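Local coordinates for pyridoxal phosphate homeostasis protein (Bifidobacterium adolescentis ATCC 15703, PDB 3CPG) that probably binds pyridoxal 5'-phosphate and takes part in keeping the supply of this cofactor balanced, at residues 78-83 and 125-130; 213-218 and 254-259. One frame throughout, in Å; residues are numbered along the deposited sequence.

Contacts 1 and 2 lie on opposite sides of the centre of one TIM-barrel chain, their centres 29 Å apart, and share no element. Each mixes buried and exposed residues, so neither is pure core or pure surface. In contact 1 the first turn of helix 80-96 meets the segment of helix 128-131 by van der Waals contact, a buried proline ring and a glutamine chain against a folded lysine, with no hydrogen bond or salt bridge between 78-83 and 125-130. Contact 2 sets helix 211-231 against the end of helix 250-255 and pairs opposite charges, an arginine-glutamate salt bridge beside a buried phenylalanine. Contact 1 is nearer the predicted cofactor lysine, Lys57; contact 2 is remote from it.

Contact 1: 78-83 and 125-130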
loop_
_atom_site.group_PDB
_atom_site.type_symbol
_atom_site.label_atom_id
_atom_site.label_comp_id
_atom_site.label_asym_id
_atom_site.label_seq_id
_atom_site.Cartn_x
_atom_site.Cartn_y
_atom_site.Cartn_z
ATOM N N ASN A 78 -2.062 9.064 -0.708
ATOM C CA ASN A 78 -3.432 8.912 -1.185
ATOM C C ASN A 78 -3.697 9.668 -2.479
ATOM O O ASN A 78 -4.317 9.137 -3.403
ATOM C CB ASN A 78 -4.421 9.400 -0.124
ATOM C CG ASN A 78 -4.922 8.283 0.762
ATOM O OD1 ASN A 78 -6.104 7.930 0.730
ATOM N ND2 ASN A 78 -4.026 7.713 1.554
ATOM N N ARG A 79 -3.227 10.909 -2.548
ATOM C CA ARG A 79 -3.471 11.744 -3.717
ATOM C C ARG A 79 -2.268 11.973 -4.620
ATOM O O ARG A 79 -1.170 12.263 -4.149
ATOM C CB ARG A 79 -4.011 13.109 -3.276
ATOM C CG ARG A 79 -5.274 13.053 -2.429
ATOM C CD ARG A 79 -5.795 14.451 -2.145
ATOM N NE ARG A 79 -4.799 15.276 -1.465
ATOM C CZ ARG A 79 -4.943 16.576 -1.223
ATOM N NH1 ARG A 79 -6.045 17.205 -1.608
ATOM N NH2 ARG A 79 -3.984 17.248 -0.599
ATOM N N PRO A 80 -2.467 11.852 -5.944
ATOM C CA PRO A 80 -1.376 12.062 -6.896
ATOM C C PRO A 80 -0.737 13.442 -6.742
ATOM O O PRO A 80 0.463 13.598 -6.954
ATOM C CB PRO A 80 -2.065 11.891 -8.248
ATOM C CG PRO A 80 -3.090 10.844 -7.958
ATOM C CD PRO A 80 -3.654 11.294 -6.620
ATOM N N GLN A 81 -1.536 14.439 -6.367
ATOM C CA GLN A 81 -1.020 15.798 -6.200
ATOM C C GLN A 81 0.006 15.858 -5.077
ATOM O O GLN A 81 0.956 16.638 -5.137
ATOM C CB GLN A 81 -2.152 16.784 -5.902
ATOM C CG GLN A 81 -3.389 16.594 -6.763
ATOM C CD GLN A 81 -4.441 15.737 -6.081
ATOM O OE1 GLN A 81 -4.951 16.097 -5.015
ATOM N NE2 GLN A 81 -4.775 14.603 -6.689
ATOM N N GLU A 82 -0.188 15.042 -4.046
ATOM C CA GLU A 82 0.761 15.022 -2.941
ATOM C C GLU A 82 2.000 14.253 -3.372
ATOM O O GLU A 82 3.107 14.535 -2.918
ATOM C CB GLU A 82 0.136 14.388 -1.695
ATOM C CG GLU A 82 -0.922 15.265 -1.040
ATOM C CD GLU A 82 -1.288 14.789 0.350
ATOM O OE1 GLU A 82 -0.371 14.638 1.183
ATOM O OE2 GLU A 82 -2.491 14.565 0.612
ATOM N N VAL A 83 1.817 13.276 -4.255
ATOM C CA VAL A 83 2.952 12.514 -4.754
ATOM C C VAL A 83 3.859 13.487 -5.503
ATOM O O VAL A 83 5.064 13.544 -5.260
ATOM C CB VAL A 83 2.503 11.392 -5.724
ATOM C CG1 VAL A 83 3.715 10.778 -6.416
ATOM C CG2 VAL A 83 1.748 10.321 -4.957
ATOM N N SER A 125 -8.001 8.607 -13.786
ATOM C CA SER A 125 -7.313 8.244 -15.021
ATOM C C SER A 125 -6.334 9.263 -15.606
ATOM O O SER A 125 -5.244 8.896 -16.047
ATOM C CB SER A 125 -8.341 7.858 -16.087
ATOM O OG SER A 125 -9.122 6.755 -15.655
ATOM N N ASN A 126 -6.707 10.537 -15.614
ATOM C CA ASN A 126 -5.818 11.538 -16.180
ATOM C C ASN A 126 -4.660 11.910 -15.259
ATOM O O ASN A 126 -3.891 12.813 -15.563
ATOM C CB ASN A 126 -6.612 12.786 -16.606
ATOM C CG ASN A 126 -7.191 13.561 -15.434
ATOM O OD1 ASN A 126 -7.418 13.017 -14.356
ATOM N ND2 ASN A 126 -7.457 14.845 -15.658
ATOM N N LYS A 127 -4.533 11.190 -14.144
ATOM C CA LYS A 127 -3.454 11.427 -13.184
ATOM C C LYS A 127 -2.447 10.272 -13.181
ATOM O O LYS A 127 -1.446 10.316 -12.466
ATOM C CB LYS A 127 -4.024 11.598 -11.769
ATOM C CG LYS A 127 -4.964 12.784 -11.603
ATOM C CD LYS A 127 -4.221 14.109 -11.622
ATOM C CE LYS A 127 -3.449 14.325 -10.323
ATOM N NZ LYS A 127 -2.746 15.639 -10.291
ATOM N N ILE A 128 -2.713 9.235 -13.965
ATOM C CA ILE A 128 -1.804 8.092 -14.022
ATOM C C ILE A 128 -0.398 8.540 -14.416
ATOM O O ILE A 128 0.590 8.155 -13.788
ATOM C CB ILE A 128 -2.293 7.040 -15.039
ATOM C CG1 ILE A 128 -3.659 6.509 -14.604
ATOM C CG2 ILE A 128 -1.275 5.901 -15.142
ATOM C CD1 ILE A 128 -4.294 5.563 -15.601
ATOM N N GLY A 129 -0.318 9.355 -15.462
ATOM C CA GLY A 129 0.968 9.842 -15.923
ATOM C C GLY A 129 1.725 10.619 -14.864
ATOM O O GLY A 129 2.949 10.711 -14.914
ATOM N N LYS A 130 1.002 11.181 -13.901
ATOM C CA LYS A 130 1.627 11.949 -12.828
ATOM C C LYS A 130 2.340 11.047 -11.818
ATOM O O LYS A 130 3.336 11.449 -11.213
ATOM C CB LYS A 130 0.575 12.777 -12.082
ATOM C CG LYS A 130 -0.120 13.837 -12.920
ATOM C CD LYS A 130 0.824 14.973 -13.281
ATOM C CE LYS A 130 0.084 16.090 -14.004
ATOM N NZ LYS A 130 0.967 17.263 -14.263
#
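Lys127 curls over Pro80 and Gln81 where helix 80-96 of the TIM barrel, with Pro80 in its first turn, passes the segment that carries the short helix 128-131. The lysine chain is bent at chi2 (-73°) and again at chi3 (-74°), which folds CE back onto the proline ring while NZ runs on to Gln81. Pro80 CB meets Lys127 CE at 3.5 Å, tight for two carbons, and Lys127 CB sits 4.0 Å from Pro80 CG, so the ring is touched by both ends of the bend. Gln81 crosses the lysine at about a right angle: its CG lies 3.7 Å from Lys127 NZ, and its amide NE2 comes near Lys127 CE. No hydrogen bond joins the segments; the ammonium group passes the glutamine as a neighbour only. Deeper in, Val83 faces the same way and touches Val134, and Ile128 turns its side chain from this contact to helix 144-157. At the head of helix 80-96, Arg79 is the N-cap residue, its carbonyl O taking Glu82 N and Val83 N. Its side chain forms a salt bridge with Glu82, Arg79 NE lying 3.2 Å from Glu82 OE2, with the oxygen 18° out of the guanidinium plane and using its anti lone pair.

Contact 2: 213-218 and 254-259; sequences VIRRGF and IAEGST
Glu256 reaches Arg215 with one carboxylate oxygen, OE2 standing 2.7 Å from Arg215 NH2. Glu256 OE2 comes in over one face of the guanidinium rather than at its edge, 3.1 Å from Arg215 CZ, and the two flat groups are turned 74° to each other. No N-H points at OE2, so the salt bridge rests on charge alone. At the guanidinium edge, near its plane, Ala255 CB lies 4.0 Å from Arg215 NH1. The aliphatic start of Glu256 packs on Phe218, CB to CB at 3.6 Å, while the rest of the Phe218 side chain leads away, the residue also touching Ala253, Met244 and Asp249. Bends along both chains make the meeting possible: Arg215 turns at chi3 (69°) and Glu256 at chi2 (-57°). An alanine in place of Arg215 is likely to leave Glu256 OE2 without its charge partner here and to strip Ala255 CB of its cover from this side chain. Both segments belong to the TIM barrel, where helix 211-231 lies beside the end of helix 250-255. That end is a Schellman motif: Gly257, with positive phi, is the C' residue, its N bonded to Ile254 O, and Ser258 N returns to Ala253 O. Glu256 stands just before this glycine, at the first residue to leave helical geometry, and its other oxygen, OE1, makes a second salt bridge, to Arg222 NH1 further along helix 211-231.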
loop_
_atom_site.group_PDB
_atom_site.type_symbol
_atom_site.label_atom_id
_atom_site.label_comp_id
_atom_site.label_asym_id
_atom_site.label_seq_id
_atom_site.Cartn_x
_atom_site.Cartn_y
_atom_site.Cartn_z
ATOM N N VAL A 213 -17.554 -8.847 11.007
ATOM C CA VAL A 213 -17.657 -8.287 9.663
ATOM C C VAL A 213 -16.257 -7.952 9.147
ATOM O O VAL A 213 -15.921 -8.212 7.992
ATOM C CB VAL A 213 -18.506 -6.998 9.664
ATOM C CG1 VAL A 213 -18.474 -6.343 8.286
ATOM C CG2 VAL A 213 -19.940 -7.328 10.057
ATOM N N ILE A 214 -15.448 -7.368 10.021
ATOM C CA ILE A 214 -14.086 -6.996 9.671
ATOM C C ILE A 214 -13.272 -8.241 9.319
ATOM O O ILE A 214 -12.611 -8.296 8.277
ATOM C CB ILE A 214 -13.426 -6.246 10.847
ATOM C CG1 ILE A 214 -14.156 -4.916 11.067
ATOM C CG2 ILE A 214 -11.941 -6.041 10.580
ATOM C CD1 ILE A 214 -13.660 -4.110 12.245
ATOM N N ARG A 215 -13.334 -9.247 10.187
ATOM C CA ARG A 215 -12.598 -10.485 9.963
ATOM C C ARG A 215 -13.042 -11.190 8.684
ATOM O O ARG A 215 -12.210 -11.696 7.934
ATOM C CB ARG A 215 -12.766 -11.430 11.161
ATOM C CG ARG A 215 -12.156 -10.903 12.456
ATOM C CD ARG A 215 -12.405 -11.853 13.629
ATOM N NE ARG A 215 -11.660 -13.104 13.512
ATOM C CZ ARG A 215 -10.333 -13.192 13.560
ATOM N NH1 ARG A 215 -9.601 -12.100 13.720
ATOM N NH2 ARG A 215 -9.737 -14.370 13.449
ATOM N N ARG A 216 -14.347 -11.209 8.428
ATOM C CA ARG A 216 -14.864 -11.873 7.236
ATOM C C ARG A 216 -14.279 -11.286 5.956
ATOM O O ARG A 216 -13.942 -12.021 5.022
ATOM C CB ARG A 216 -16.395 -11.793 7.197
ATOM C CG ARG A 216 -17.016 -12.543 6.017
ATOM C CD ARG A 216 -18.532 -12.582 6.118
ATOM N NE ARG A 216 -18.974 -13.197 7.367
ATOM C CZ ARG A 216 -19.577 -12.539 8.351
ATOM N NH1 ARG A 216 -19.816 -11.243 8.232
ATOM N NH2 ARG A 216 -19.932 -13.176 9.459
ATOM N N GLY A 217 -14.157 -9.962 5.918
ATOM C CA GLY A 217 -13.605 -9.294 4.753
ATOM C C GLY A 217 -12.128 -9.573 4.526
ATOM O O GLY A 217 -11.702 -9.772 3.385
ATOM N N PHE A 218 -11.338 -9.581 5.596
ATOM C CA PHE A 218 -9.903 -9.849 5.469
ATOM C C PHE A 218 -9.696 -11.305 5.073
ATOM O O PHE A 218 -8.819 -11.633 4.271
ATOM C CB PHE A 218 -9.172 -9.576 6.788
ATOM C CG PHE A 218 -9.169 -8.130 7.204
ATOM C CD1 PHE A 218 -9.129 -7.111 6.253
ATOM C CD2 PHE A 218 -9.145 -7.787 8.552
ATOM C CE1 PHE A 218 -9.061 -5.775 6.642
ATOM C CE2 PHE A 218 -9.076 -6.452 8.952
ATOM C CZ PHE A 218 -9.033 -5.445 7.995
ATOM N N ILE A 254 -3.768 -8.701 10.700
ATOM C CA ILE A 254 -2.609 -9.569 10.824
ATOM C C ILE A 254 -3.027 -10.992 11.197
ATOM O O ILE A 254 -2.435 -11.962 10.723
ATOM C CB ILE A 254 -1.605 -8.982 11.837
ATOM C CG1 ILE A 254 -1.048 -7.668 11.274
ATOM C CG2 ILE A 254 -0.475 -9.969 12.099
ATOM C CD1 ILE A 254 -0.169 -6.891 12.223
ATOM N N ALA A 255 -4.060 -11.118 12.026
ATOM C CA ALA A 255 -4.551 -12.438 12.404
ATOM C C ALA A 255 -5.080 -13.159 11.166
ATOM O O ALA A 255 -5.028 -14.389 11.085
ATOM C CB ALA A 255 -5.663 -12.316 13.448
ATOM N N GLU A 256 -5.586 -12.392 10.199
ATOM C CA GLU A 256 -6.134 -12.970 8.976
ATOM C C GLU A 256 -5.151 -13.062 7.804
ATOM O O GLU A 256 -5.555 -13.309 6.668
ATOM C CB GLU A 256 -7.387 -12.201 8.541
ATOM C CG GLU A 256 -8.600 -12.355 9.470
ATOM C CD GLU A 256 -9.035 -13.803 9.667
ATOM O OE1 GLU A 256 -8.948 -14.599 8.707
ATOM O OE2 GLU A 256 -9.485 -14.140 10.785
ATOM N N GLY A 257 -3.866 -12.843 8.069
ATOM C CA GLY A 257 -2.867 -12.972 7.016
ATOM C C GLY A 257 -2.296 -11.753 6.309
ATOM O O GLY A 257 -1.560 -11.903 5.332
ATOM N N SER A 258 -2.608 -10.553 6.782
ATOM C CA SER A 258 -2.086 -9.351 6.140
ATOM C C SER A 258 -0.567 -9.383 5.996
ATOM O O SER A 258 0.132 -9.864 6.887
ATOM C CB SER A 258 -2.481 -8.114 6.947
ATOM O OG SER A 258 -1.859 -6.957 6.415
ATOM N N THR A 259 -0.058 -8.880 4.872
ATOM C CA THR A 259 1.387 -8.830 4.661
ATOM C C THR A 259 1.833 -7.377 4.613
ATOM O O THR A 259 3.025 -7.082 4.655
ATOM C CB THR A 259 1.818 -9.522 3.357
ATOM O OG1 THR A 259 1.309 -8.795 2.230
ATOM C CG2 THR A 259 1.306 -10.955 3.331
#